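PDB 3R4R: putative fimbrium tip subunit Fim1F from Parabacteroides distasonis, which probably forms part of the tip of fimbriae, the filamentous surface appendages through which the bacterium adheres and builds biofilms. Local coordinates for residues 41-45 and 78-82. Numbering follows the deposited sequence.
Sequences ELTIQ and LSGYE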
ATOM      1  N   GLU A  41      -0.985   2.535 -10.705  1.00 36.22           N
ATOM      2  CA  GLU A  41      -0.724   1.917  -9.406  1.00 35.11           C
ATOM      3  C   GLU A  41       0.671   2.286  -8.844  1.00 39.58           C
ATOM      4  O   GLU A  41       0.880   2.162  -7.638  1.00 40.02           O
ATOM      5  CB  GLU A  41      -0.853   0.407  -9.518  1.00 36.16           C
ATOM      6  CG  GLU A  41      -2.283  -0.002  -9.847  1.00 39.63           C
ATOM      7  CD  GLU A  41      -2.549  -1.476 -10.057  1.00 51.56           C
ATOM      8  OE1 GLU A  41      -1.611  -2.212 -10.441  1.00 35.52           O
ATOM      9  OE2 GLU A  41      -3.719  -1.886  -9.890  1.00 37.85           O
ATOM     10  N   LEU A  42       1.578   2.780  -9.685  1.00 36.25           N
ATOM     11  CA  LEU A  42       2.920   3.210  -9.293  1.00 35.90           C
ATOM     12  C   LEU A  42       2.966   4.705  -9.034  1.00 40.33           C
ATOM     13  O   LEU A  42       3.988   5.205  -8.559  1.00 41.61           O
ATOM     14  CB  LEU A  42       3.957   2.851 -10.378  1.00 37.11           C
ATOM     15  CG  LEU A  42       4.309   1.387 -10.587  1.00 42.66           C
ATOM     16  CD1 LEU A  42       5.025   1.173 -11.932  1.00 44.12           C
ATOM     17  CD2 LEU A  42       5.126   0.833  -9.430  1.00 43.69           C
ATOM     18  N   THR A  43       1.885   5.424  -9.375  1.00 36.84           N
ATOM     19  CA  THR A  43       1.810   6.888  -9.272  1.00 36.64           C
ATOM     20  C   THR A  43       1.718   7.342  -7.837  1.00 39.17           C
ATOM     21  O   THR A  43       0.974   6.777  -7.033  1.00 38.61           O
ATOM     22  CB  THR A  43       0.596   7.435 -10.062  1.00 35.78           C
ATOM     23  OG1 THR A  43       0.787   7.101 -11.420  1.00 42.55           O
ATOM     24  CG2 THR A  43       0.442   8.951  -9.980  1.00 31.61           C
ATOM     25  N   ILE A  44       2.465   8.406  -7.548  1.00 35.78           N
ATOM     26  CA  ILE A  44       2.457   9.147  -6.308  1.00 34.28           C
ATOM     27  C   ILE A  44       2.040  10.568  -6.680  1.00 39.22           C
ATOM     28  O   ILE A  44       2.729  11.220  -7.472  1.00 40.26           O
ATOM     29  CB  ILE A  44       3.800   9.055  -5.554  1.00 38.02           C
ATOM     30  CG1 ILE A  44       4.127   7.609  -5.201  1.00 38.28           C
ATOM     31  CG2 ILE A  44       3.791   9.960  -4.290  1.00 37.64           C
ATOM     32  CD1 ILE A  44       5.511   7.417  -4.649  1.00 46.16           C
ATOM     33  N   GLN A  45       0.885  11.025  -6.145  1.00 34.96           N
ATOM     34  CA  GLN A  45       0.350  12.352  -6.421  1.00 34.41           C
ATOM     35  C   GLN A  45       0.737  13.315  -5.314  1.00 40.43           C
ATOM     36  O   GLN A  45       0.792  14.514  -5.552  1.00 45.06           O
ATOM     37  CB  GLN A  45      -1.172  12.305  -6.580  1.00 34.26           C
ATOM     38  CG  GLN A  45      -1.647  11.485  -7.774  1.00 47.08           C
ATOM     39  CD  GLN A  45      -3.125  11.640  -8.025  1.00 69.67           C
ATOM     40  OE1 GLN A  45      -3.645  12.743  -8.205  1.00 72.12           O
ATOM     41  NE2 GLN A  45      -3.817  10.529  -8.159  1.00 61.25           N
ATOM     42  N   LEU A  78      13.506  -0.536 -13.070  1.00 81.23           N
ATOM     43  CA  LEU A  78      13.374   0.315 -11.880  1.00 76.42           C
ATOM     44  C   LEU A  78      12.524   1.573 -12.180  1.00 70.73           C
ATOM     45  O   LEU A  78      12.464   2.031 -13.324  1.00 70.12           O
ATOM     46  CB  LEU A  78      14.791   0.705 -11.414  1.00 80.04           C
ATOM     47  CG  LEU A  78      14.963   1.301 -10.019  1.00 83.43           C
ATOM     48  CD1 LEU A  78      14.366   0.384  -8.936  1.00 81.20           C
ATOM     49  CD2 LEU A  78      16.431   1.555  -9.735  1.00 89.38           C
ATOM     50  N   SER A  79      11.844   2.104 -11.145  1.00 61.16           N
ATOM     51  CA  SER A  79      10.969   3.264 -11.277  1.00 57.53           C
ATOM     52  C   SER A  79      10.794   3.991  -9.936  1.00 56.85           C
ATOM     53  O   SER A  79      10.602   3.374  -8.877  1.00 54.70           O
ATOM     54  CB  SER A  79       9.608   2.847 -11.830  1.00 58.69           C
ATOM     55  OG  SER A  79       9.053   1.791 -11.064  1.00 68.02           O
ATOM     56  N   GLY A  80      10.819   5.315 -10.021  1.00 51.88           N
ATOM     57  CA  GLY A  80      10.713   6.176  -8.870  1.00 49.26           C
ATOM     58  C   GLY A  80      10.678   7.669  -9.064  1.00 52.14           C
ATOM     59  O   GLY A  80      10.594   8.174 -10.191  1.00 52.23           O
ATOM     60  N   TYR A  81      10.688   8.368  -7.917  1.00 47.51           N
ATOM     61  CA  TYR A  81      10.647   9.819  -7.809  1.00 47.96           C
ATOM     62  C   TYR A  81      11.814  10.328  -6.998  1.00 54.34           C
ATOM     63  O   TYR A  81      12.275   9.642  -6.091  1.00 53.17           O
ATOM     64  CB  TYR A  81       9.331  10.284  -7.162  1.00 45.58           C
ATOM     65  CG  TYR A  81       8.086   9.945  -7.948  1.00 44.85           C
ATOM     66  CD1 TYR A  81       7.462   8.709  -7.801  1.00 44.51           C
ATOM     67  CD2 TYR A  81       7.460  10.898  -8.735  1.00 45.66           C
ATOM     68  CE1 TYR A  81       6.311   8.391  -8.516  1.00 41.23           C
ATOM     69  CE2 TYR A  81       6.284  10.609  -9.418  1.00 46.02           C
ATOM     70  CZ  TYR A  81       5.715   9.351  -9.312  1.00 49.61           C
ATOM     71  OH  TYR A  81       4.577   9.051 -10.026  1.00 44.04           O
ATOM     72  N   GLU A  82      12.285  11.534  -7.321  1.00 55.01           N
ATOM     73  CA  GLU A  82      13.350  12.229  -6.604  1.00 56.24           C
ATOM     74  C   GLU A  82      12.771  13.424  -5.872  1.00 58.57           C
ATOM     75  O   GLU A  82      11.961  14.150  -6.451  1.00 57.94           O
ATOM     76  CB  GLU A  82      14.479  12.669  -7.545  1.00 61.58           C
ATOM     77  CG  GLU A  82      15.301  11.562  -8.178  1.00 69.39           C
ATOM     78  CD  GLU A  82      16.561  12.059  -8.865  1.00 83.24           C
ATOM     79  OE1 GLU A  82      17.074  13.139  -8.484  1.00 91.99           O
ATOM     80  OE2 GLU A  82      17.097  11.310  -9.712  1.00 59.11           O
TER
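Tyr81 reaches from strand 78-90 to the chain at 42-44 and makes most of the contact from its side. A chi1 of -63°, which puts CG anti to the carbonyl carbon, turns the ring toward 42-44, and the length of the side chain brings the hydroxyl to the backbone of the other segment, where Ile44 N donates a weak hydrogen bond to Tyr81 OH, long at 3.3 Å but almost straight (170°). Tyrosine suits the place because it is both long and flat, with an acceptor at its far end. Ile44 runs past it in the opposite direction, its CD1 lying 3.9 Å from Tyr81 CD1 and its CB equally close to Tyr81 CE1, and the branched aliphatic chain gives the ring a broad apolar neighbour. Leu42 O lies at the edge of the Tyr81 ring, in its plane, 3.9 Å from Tyr81 CE1. The contact joins the loop that follows the short helix 39-42, and leads into strand 46-52, to a strand of the N-terminal beta domain of this FimA/Mfa1-family protein; Leu69 of helix 66-69 packs against both Ile44 and Tyr81. Replacing Tyr81 by an alanine is likely to leave Ile44 N without this acceptor and to open a gap beside the isoleucine. Looser packing marks the partly exposed end, where Leu42 CD1 approaches Ser79 OG no closer than 4.2 Å. There Leu42 supplies apolar bulk that also touches Thr22 and Met72, while the small Ser79 keeps its hydroxyl hydrogen-bonded elsewhere.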